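Local atomic coordinates of glycoside hydrolase family 31 (Trueperella pyogenes, PDB entry 5I0F), a protein that probably hydrolyses the alpha-glucosidic bonds of the cyclic glucan cycloalternan by way of a covalent glycosyl-enzyme intermediate. Residues 582-587 / 700-705; 633-638 / 675-680; 714-717 / 721-724. All coordinates share one frame; numbering follows the deposited sequence.

Interaction 1. Residues 582-587 / 700-705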
loop_
_atom_site.group_PDB
_atom_site.type_symbol
_atom_site.label_atom_id
_atom_site.label_comp_id
_atom_site.label_asym_id
_atom_site.label_seq_id
_atom_site.Cartn_x
_atom_site.Cartn_y
_atom_site.Cartn_z
ATOM N N ALA A 582 -4.973 17.533 9.033
ATOM C CA ALA A 582 -4.244 17.440 7.777
ATOM C C ALA A 582 -3.329 18.640 7.555
ATOM O O ALA A 582 -2.284 18.510 6.904
ATOM C CB ALA A 582 -5.216 17.275 6.601
ATOM N N THR A 583 -3.712 19.792 8.111
ATOM C CA THR A 583 -2.909 21.016 8.060
ATOM C C THR A 583 -1.520 20.836 8.694
ATOM O O THR A 583 -0.558 21.514 8.304
ATOM C CB THR A 583 -3.701 22.180 8.715
ATOM O OG1 THR A 583 -4.910 22.373 7.985
ATOM C CG2 THR A 583 -2.945 23.494 8.731
ATOM N N PHE A 584 -1.414 19.938 9.674
ATOM C CA PHE A 584 -0.165 19.665 10.378
ATOM C C PHE A 584 0.393 18.262 10.070
ATOM O O PHE A 584 0.930 17.605 10.966
ATOM C CB PHE A 584 -0.378 19.835 11.893
ATOM C CG PHE A 584 -0.689 21.248 12.282
ATOM C CD1 PHE A 584 -1.989 21.722 12.262
ATOM C CD2 PHE A 584 0.334 22.121 12.596
ATOM C CE1 PHE A 584 -2.260 23.043 12.583
ATOM C CE2 PHE A 584 0.068 23.448 12.929
ATOM C CZ PHE A 584 -1.232 23.904 12.917
ATOM N N MET A 585 0.281 17.844 8.809
ATOM C CA MET A 585 0.879 16.624 8.292
ATOM C C MET A 585 1.689 16.912 7.042
ATOM O O MET A 585 1.559 17.999 6.470
ATOM C CB MET A 585 -0.210 15.577 8.020
ATOM C CG MET A 585 -0.871 15.082 9.301
ATOM S SD MET A 585 -2.319 14.023 9.065
ATOM C CE MET A 585 -2.940 13.904 10.733
ATOM N N PRO A 586 2.546 15.953 6.610
ATOM C CA PRO A 586 3.492 16.292 5.523
ATOM C C PRO A 586 2.831 16.702 4.194
ATOM O O PRO A 586 3.157 17.764 3.672
ATOM C CB PRO A 586 4.343 15.022 5.381
ATOM C CG PRO A 586 4.234 14.352 6.731
ATOM C CD PRO A 586 2.835 14.624 7.187
ATOM N N ILE A 587 1.850 15.913 3.731
ATOM C CA ILE A 587 1.098 16.209 2.513
ATOM C C ILE A 587 -0.368 16.365 2.874
ATOM O O ILE A 587 -0.967 15.480 3.511
ATOM C CB ILE A 587 1.253 15.121 1.442
ATOM C CG1 ILE A 587 2.739 14.845 1.148
ATOM C CG2 ILE A 587 0.479 15.470 0.185
ATOM C CD1 ILE A 587 3.499 16.002 0.568
ATOM N N GLU A 700 4.591 26.383 24.307
ATOM C CA GLU A 700 3.759 27.543 24.004
ATOM C C GLU A 700 2.548 27.082 23.172
ATOM O O GLU A 700 2.730 26.360 22.192
ATOM C CB GLU A 700 4.601 28.580 23.222
ATOM C CG GLU A 700 3.841 29.832 22.760
ATOM C CD GLU A 700 4.731 30.984 22.240
ATOM O OE1 GLU A 700 5.988 30.905 22.309
ATOM O OE2 GLU A 700 4.153 31.999 21.760
ATOM N N ASP A 701 1.339 27.495 23.563
ATOM C CA ASP A 701 0.126 27.249 22.774
ATOM C C ASP A 701 0.250 27.975 21.446
ATOM O O ASP A 701 0.563 29.167 21.404
ATOM C CB ASP A 701 -1.134 27.706 23.500
ATOM C CG ASP A 701 -2.415 27.205 22.832
ATOM O OD1 ASP A 701 -2.926 27.865 21.906
ATOM O OD2 ASP A 701 -2.928 26.148 23.251
ATOM N N TYR A 702 0.031 27.237 20.358
ATOM C CA TYR A 702 0.201 27.790 19.014
ATOM C C TYR A 702 -0.750 28.943 18.713
ATOM O O TYR A 702 -0.417 29.841 17.922
ATOM C CB TYR A 702 -0.045 26.674 18.015
ATOM C CG TYR A 702 0.353 26.976 16.603
ATOM C CD1 TYR A 702 1.676 26.821 16.199
ATOM C CD2 TYR A 702 -0.594 27.383 15.656
ATOM C CE1 TYR A 702 2.051 27.064 14.896
ATOM C CE2 TYR A 702 -0.217 27.641 14.347
ATOM C CZ TYR A 702 1.111 27.465 13.981
ATOM O OH TYR A 702 1.529 27.701 12.698
ATOM N N TRP A 703 -1.934 28.901 19.331
ATOM C CA TRP A 703 -3.039 29.791 19.002
ATOM C C TRP A 703 -3.117 30.995 19.950
ATOM O O TRP A 703 -3.406 32.098 19.504
ATOM C CB TRP A 703 -4.364 29.026 19.022
ATOM C CG TRP A 703 -4.304 27.735 18.268
ATOM C CD1 TRP A 703 -4.202 26.479 18.797
ATOM C CD2 TRP A 703 -4.291 27.583 16.853
ATOM N NE1 TRP A 703 -4.149 25.547 17.785
ATOM C CE2 TRP A 703 -4.187 26.202 16.582
ATOM C CE3 TRP A 703 -4.360 28.483 15.781
ATOM C CZ2 TRP A 703 -4.164 25.699 15.290
ATOM C CZ3 TRP A 703 -4.339 27.982 14.499
ATOM C CH2 TRP A 703 -4.238 26.595 14.266
ATOM N N SER A 704 -2.853 30.778 21.240
ATOM C CA SER A 704 -3.045 31.808 22.269
ATOM C C SER A 704 -1.768 32.352 22.876
ATOM O O SER A 704 -1.836 33.339 23.610
ATOM C CB SER A 704 -3.893 31.239 23.402
ATOM O OG SER A 704 -3.168 30.252 24.125
ATOM N N GLY A 705 -0.624 31.707 22.629
ATOM C CA GLY A 705 0.634 32.075 23.275
ATOM C C GLY A 705 0.830 31.598 24.717
ATOM O O GLY A 705 1.909 31.778 25.268
#

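Interaction 2. Residues 633-638 / 675-680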
loop_
_atom_site.group_PDB
_atom_site.type_symbol
_atom_site.label_atom_id
_atom_site.label_comp_id
_atom_site.label_asym_id
_atom_site.label_seq_id
_atom_site.Cartn_x
_atom_site.Cartn_y
_atom_site.Cartn_z
ATOM N N ARG A 633 4.469 26.863 5.551
ATOM C CA ARG A 633 5.341 26.405 4.459
ATOM C C ARG A 633 6.844 26.523 4.764
ATOM O O ARG A 633 7.561 25.554 4.547
ATOM C CB ARG A 633 5.055 27.076 3.113
ATOM C CG ARG A 633 5.759 26.292 2.003
ATOM C CD ARG A 633 5.210 26.423 0.605
ATOM N NE ARG A 633 3.749 26.498 0.469
ATOM C CZ ARG A 633 3.140 26.503 -0.718
ATOM N NH1 ARG A 633 3.857 26.386 -1.835
ATOM N NH2 ARG A 633 1.812 26.618 -0.800
ATOM N N PRO A 634 7.312 27.695 5.252
ATOM C CA PRO A 634 8.750 27.818 5.545
ATOM C C PRO A 634 9.219 26.814 6.601
ATOM O O PRO A 634 10.320 26.304 6.496
ATOM C CB PRO A 634 8.927 29.246 6.057
ATOM C CG PRO A 634 7.605 29.923 5.898
ATOM C CD PRO A 634 6.574 28.958 5.460
ATOM N N TYR A 635 8.384 26.537 7.594
ATOM C CA TYR A 635 8.675 25.525 8.611
ATOM C C TYR A 635 8.766 24.109 8.000
ATOM O O TYR A 635 9.690 23.356 8.312
ATOM C CB TYR A 635 7.603 25.556 9.712
ATOM C CG TYR A 635 7.865 24.577 10.838
ATOM C CD1 TYR A 635 8.847 24.834 11.812
ATOM C CD2 TYR A 635 7.141 23.384 10.932
ATOM C CE1 TYR A 635 9.095 23.930 12.841
ATOM C CE2 TYR A 635 7.378 22.485 11.961
ATOM C CZ TYR A 635 8.358 22.750 12.904
ATOM O OH TYR A 635 8.576 21.822 13.892
ATOM N N LEU A 636 7.797 23.754 7.168
ATOM C CA LEU A 636 7.790 22.444 6.517
ATOM C C LEU A 636 9.034 22.268 5.631
ATOM O O LEU A 636 9.675 21.212 5.652
ATOM C CB LEU A 636 6.528 22.251 5.678
ATOM C CG LEU A 636 5.207 22.108 6.428
ATOM C CD1 LEU A 636 4.009 22.269 5.509
ATOM C CD2 LEU A 636 5.139 20.756 7.120
ATOM N N VAL A 637 9.365 23.303 4.863
ATOM C CA VAL A 637 10.544 23.267 3.997
ATOM C C VAL A 637 11.835 23.093 4.829
ATOM O O VAL A 637 12.670 22.225 4.505
ATOM C CB VAL A 637 10.635 24.528 3.099
ATOM C CG1 VAL A 637 11.998 24.646 2.420
ATOM C CG2 VAL A 637 9.554 24.514 2.039
ATOM N N ALA A 638 12.004 23.894 5.881
ATOM C CA ALA A 638 13.232 23.830 6.685
ATOM C C ALA A 638 13.344 22.506 7.470
ATOM O O ALA A 638 14.427 21.900 7.519
ATOM C CB ALA A 638 13.344 25.017 7.625
ATOM N N ASP A 675 10.911 19.288 14.593
ATOM C CA ASP A 675 11.494 19.422 15.934
ATOM C C ASP A 675 10.646 20.204 16.909
ATOM O O ASP A 675 10.777 19.997 18.101
ATOM C CB ASP A 675 12.835 20.157 15.883
ATOM C CG ASP A 675 13.939 19.365 15.236
ATOM O OD1 ASP A 675 13.801 18.176 14.931
ATOM O OD2 ASP A 675 15.017 19.963 15.079
ATOM N N GLU A 676 9.829 21.133 16.429
ATOM C CA GLU A 676 9.316 22.194 17.309
ATOM C C GLU A 676 7.831 22.106 17.703
ATOM O O GLU A 676 7.440 22.678 18.729
ATOM C CB GLU A 676 9.599 23.572 16.692
ATOM C CG GLU A 676 11.051 23.814 16.294
ATOM C CD GLU A 676 12.041 23.705 17.457
ATOM O OE1 GLU A 676 11.668 23.976 18.624
ATOM O OE2 GLU A 676 13.218 23.343 17.224
ATOM N N LEU A 677 7.020 21.408 16.921
ATOM C CA LEU A 677 5.575 21.401 17.116
ATOM C C LEU A 677 5.071 20.044 17.551
ATOM O O LEU A 677 5.362 19.029 16.904
ATOM C CB LEU A 677 4.859 21.835 15.834
ATOM C CG LEU A 677 5.176 23.233 15.293
ATOM C CD1 LEU A 677 4.356 23.468 14.045
ATOM C CD2 LEU A 677 4.922 24.319 16.329
ATOM N N LEU A 678 4.316 20.023 18.644
ATOM C CA LEU A 678 3.636 18.830 19.121
ATOM C C LEU A 678 2.159 18.928 18.716
ATOM O O LEU A 678 1.481 19.897 19.098
ATOM C CB LEU A 678 3.769 18.726 20.655
ATOM C CG LEU A 678 3.092 17.523 21.334
ATOM C CD1 LEU A 678 3.423 16.237 20.622
ATOM C CD2 LEU A 678 3.520 17.418 22.788
ATOM N N ILE A 679 1.674 17.937 17.956
ATOM C CA ILE A 679 0.318 17.953 17.412
ATOM C C ILE A 679 -0.559 16.906 18.089
ATOM O O ILE A 679 -0.112 15.789 18.307
ATOM C CB ILE A 679 0.292 17.625 15.894
ATOM C CG1 ILE A 679 1.479 18.253 15.141
ATOM C CG2 ILE A 679 -1.060 18.007 15.291
ATOM C CD1 ILE A 679 1.585 19.755 15.255
ATOM N N ASN A 680 -1.812 17.236 18.355
ATOM C CA ASN A 680 -2.742 16.283 18.946
ATOM C C ASN A 680 -4.143 16.415 18.357
ATOM O O ASN A 680 -5.014 17.088 18.956
ATOM C CB ASN A 680 -2.763 16.396 20.475
ATOM C CG ASN A 680 -3.527 15.259 21.134
ATOM O OD1 ASN A 680 -3.899 14.278 20.471
ATOM N ND2 ASN A 680 -3.774 15.381 22.438
#

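Interaction 3. Residues 714-717 / 721-724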
loop_
_atom_site.group_PDB
_atom_site.type_symbol
_atom_site.label_atom_id
_atom_site.label_comp_id
_atom_site.label_asym_id
_atom_site.label_seq_id
_atom_site.Cartn_x
_atom_site.Cartn_y
_atom_site.Cartn_z
ATOM N N VAL A 714 -2.070 18.457 29.882
ATOM C CA VAL A 714 -2.754 19.755 29.806
ATOM C C VAL A 714 -4.057 19.602 29.033
ATOM O O VAL A 714 -4.142 18.767 28.136
ATOM C CB VAL A 714 -1.883 20.858 29.163
ATOM C CG1 VAL A 714 -0.654 21.097 30.022
ATOM C CG2 VAL A 714 -1.465 20.507 27.740
ATOM N N THR A 715 -5.052 20.415 29.389
ATOM C CA THR A 715 -6.359 20.399 28.736
ATOM C C THR A 715 -6.618 21.740 28.020
ATOM O O THR A 715 -6.245 22.787 28.505
ATOM C CB THR A 715 -7.460 20.035 29.738
ATOM O OG1 THR A 715 -7.197 18.718 30.236
ATOM C CG2 THR A 715 -8.839 20.028 29.086
ATOM N N ARG A 716 -7.237 21.661 26.849
ATOM C CA ARG A 716 -7.409 22.784 25.916
ATOM C C ARG A 716 -8.860 22.756 25.459
ATOM O O ARG A 716 -9.339 21.697 25.033
ATOM C CB ARG A 716 -6.491 22.538 24.695
ATOM C CG ARG A 716 -6.493 23.562 23.559
ATOM C CD ARG A 716 -5.980 24.852 24.096
ATOM N NE ARG A 716 -5.646 25.912 23.158
ATOM C CZ ARG A 716 -6.484 26.818 22.670
ATOM N NH1 ARG A 716 -7.804 26.730 22.819
ATOM N NH2 ARG A 716 -5.977 27.803 21.961
ATOM N N ALA A 717 -9.548 23.897 25.535
ATOM C CA ALA A 717 -10.798 24.095 24.789
ATOM C C ALA A 717 -10.547 23.860 23.281
ATOM O O ALA A 717 -9.575 24.384 22.740
ATOM C CB ALA A 717 -11.339 25.507 25.013
ATOM N N ASP A 721 -12.138 25.848 15.186
ATOM C CA ASP A 721 -10.986 26.651 14.765
ATOM C C ASP A 721 -9.689 26.359 15.523
ATOM O O ASP A 721 -8.682 27.009 15.260
ATOM C CB ASP A 721 -11.307 28.155 14.806
ATOM C CG ASP A 721 -11.804 28.625 16.140
ATOM O OD1 ASP A 721 -12.083 27.827 17.055
ATOM O OD2 ASP A 721 -11.971 29.841 16.272
ATOM N N ILE A 722 -9.703 25.382 16.436
ATOM C CA ILE A 722 -8.502 24.938 17.175
ATOM C C ILE A 722 -8.226 23.452 16.913
ATOM O O ILE A 722 -9.139 22.647 16.945
ATOM C CB ILE A 722 -8.716 25.087 18.705
ATOM C CG1 ILE A 722 -9.082 26.541 19.066
ATOM C CG2 ILE A 722 -7.525 24.581 19.518
ATOM C CD1 ILE A 722 -7.980 27.549 18.842
ATOM N N ILE A 723 -6.958 23.125 16.688
ATOM C CA ILE A 723 -6.427 21.779 16.887
ATOM C C ILE A 723 -5.264 21.969 17.875
ATOM O O ILE A 723 -4.448 22.849 17.662
ATOM C CB ILE A 723 -5.972 21.075 15.582
ATOM C CG1 ILE A 723 -5.251 19.753 15.917
ATOM C CG2 ILE A 723 -5.108 21.968 14.695
ATOM C CD1 ILE A 723 -4.786 18.958 14.708
ATOM N N PRO A 724 -5.198 21.155 18.956
ATOM C CA PRO A 724 -4.130 21.358 19.924
ATOM C C PRO A 724 -2.731 21.187 19.321
ATOM O O PRO A 724 -2.403 20.135 18.744
ATOM C CB PRO A 724 -4.421 20.313 21.006
ATOM C CG PRO A 724 -5.886 20.077 20.907
ATOM C CD PRO A 724 -6.191 20.183 19.443
#

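Interaction 1. Residues 582-587 / 700-705
The backbones of Phe584 and Tyr702 stay far apart, 11.9 Å from CA to CA, where the loop that follows helix 572-583 faces the turn that follows strand 698-701, and long aromatic side chains bridge the distance. Phe584 drives its CZ corner at Tyr702 in a T-shaped (edge-to-face) stack. The two ring planes stand at 88°, with centroids 5.6 Å apart, and CZ of Phe584 lies 4.1 Å from CE2 of Tyr702, toward the rim of the tyrosine ring. The same CZ of Phe584 also meets Trp703, whose CZ2 comes to 4.2 Å, so one phenyl corner touches two consecutive aromatic residues. Tyr702 in turn lays CD2 over the centre of one face of the Trp703 ring. CG of Tyr702 is anti to its backbone N (chi1 -168°), while CG of Trp703 swings beside its own N (chi1 -48°), and both rings thereby reach Phe584 from one turn. Asp701 shapes that turn: its OD1 accepts from Trp703 N in an Asx turn and from Ser704 N on the other face of the carboxylate. Trp703 NE1 donates to Ile723 O. Around this meeting point, Leu632 of helix 617-646 packs on both Phe584 and Tyr702, and Val725 of strand 725-728 touches the same two rings.

Interaction 2. Residues 633-638 / 675-680
Tyr635 lays its ring beside Leu677 and Glu676, the leucine near CE2 and the glutamate near CE1, both approaching obliquely. Leu677 CD1 is 3.8 Å from Tyr635 CE2, the leucine running antiparallel to the tyrosine. Glu676 lies roughly perpendicular to the phenol and rests its aliphatic part there, CB being 3.9 Å from Tyr635 CE1 while CG lies in the ring plane at the edge. The glutamate then bends at chi2 (-59°), which carries its carboxylate away from the tyrosine to a salt bridge with Arg728. With CG anti to the backbone N, chi1 -177°, Tyr635 extends straight off helix 617-646 and brings its hydroxyl to the backbone that leads into strand 677-679. There Tyr635 OH accepts from Glu676 N at 2.9 Å, with an N-H...O angle of 152°. The same oxygen is hydrogen-bonded to Leu673 O, so it ties together both sides of the turn between strands 671-673 and 677-679. The arrangement is a helix packed on a beta hairpin, with a tyrosine hydroxyl bonded to the backbone on both sides of the hairpin turn, and it joins the long helix to the antiparallel sheet of the C-terminal domain in this family 31 enzyme.

Interaction 3. Residues 714-717 / 721-724
Arg716 stands roughly perpendicular to Ile722, with one face of its guanidinium turned to the CG2 branch of the isoleucine. Ile722 CG2 sits over the centre of that face, 3.9 Å above the guanidinium plane of Arg716. CG2 alone lies over the face; Ile722 CD1 is displaced beyond the rim and approaches the corner at Arg716 NH2, at 3.7 Å. Nearer the backbone, Arg716 CG comes to 4.4 Å from Pro724 CG, a looser apolar touch. Arg716 starts with CG anti to its backbone N (chi1 179°) and then bends at chi2 (64°), a course that returns NH1 toward its own strand. Arg716 NH1 donates to Ala717 O at 2.9 Å, with an N-H...O angle of 133° and the acceptor lying out of the guanidinium plane. Ala717 O is also 3.8 Å from Ile722 CG2, so the isoleucine packs against both partners of the bond. The main charge partner of Arg716 is Asp701, whose OD2 accepts from NE in a salt bridge. The bonds at NE and NH1 help to fix the rotation of the guanidinium beneath Ile722. This is local packing across the short connection from strand 712-717 to strand 725-728, which joins the two-stranded and six-stranded antiparallel sheets of the C-terminal domain.

From the N terminus, the chain passes through seven barrel strands to 582-587, which leads into the last one, 587-590; here interaction 1 opens a loop that closes only at 700-705. Interaction 2 opens and closes within that span, linking helix 617-646 to strand 677-679. Interaction 3 follows in series, spanning the three residues between 717 and 721. The contacts nevertheless adjoin in space: Ile679 CD1 packs on Phe584 CD2 at 3.8 Å, Phe584 CE1 is 3.7 Å from Ile723 CG2, and Asn680 N lies 3.0 Å from Pro724 O in a probable hydrogen bond. Interaction 1 ties the barrel end, and interaction 2 the long helix, to the C-terminal domain; interaction 3 connects its two sheets.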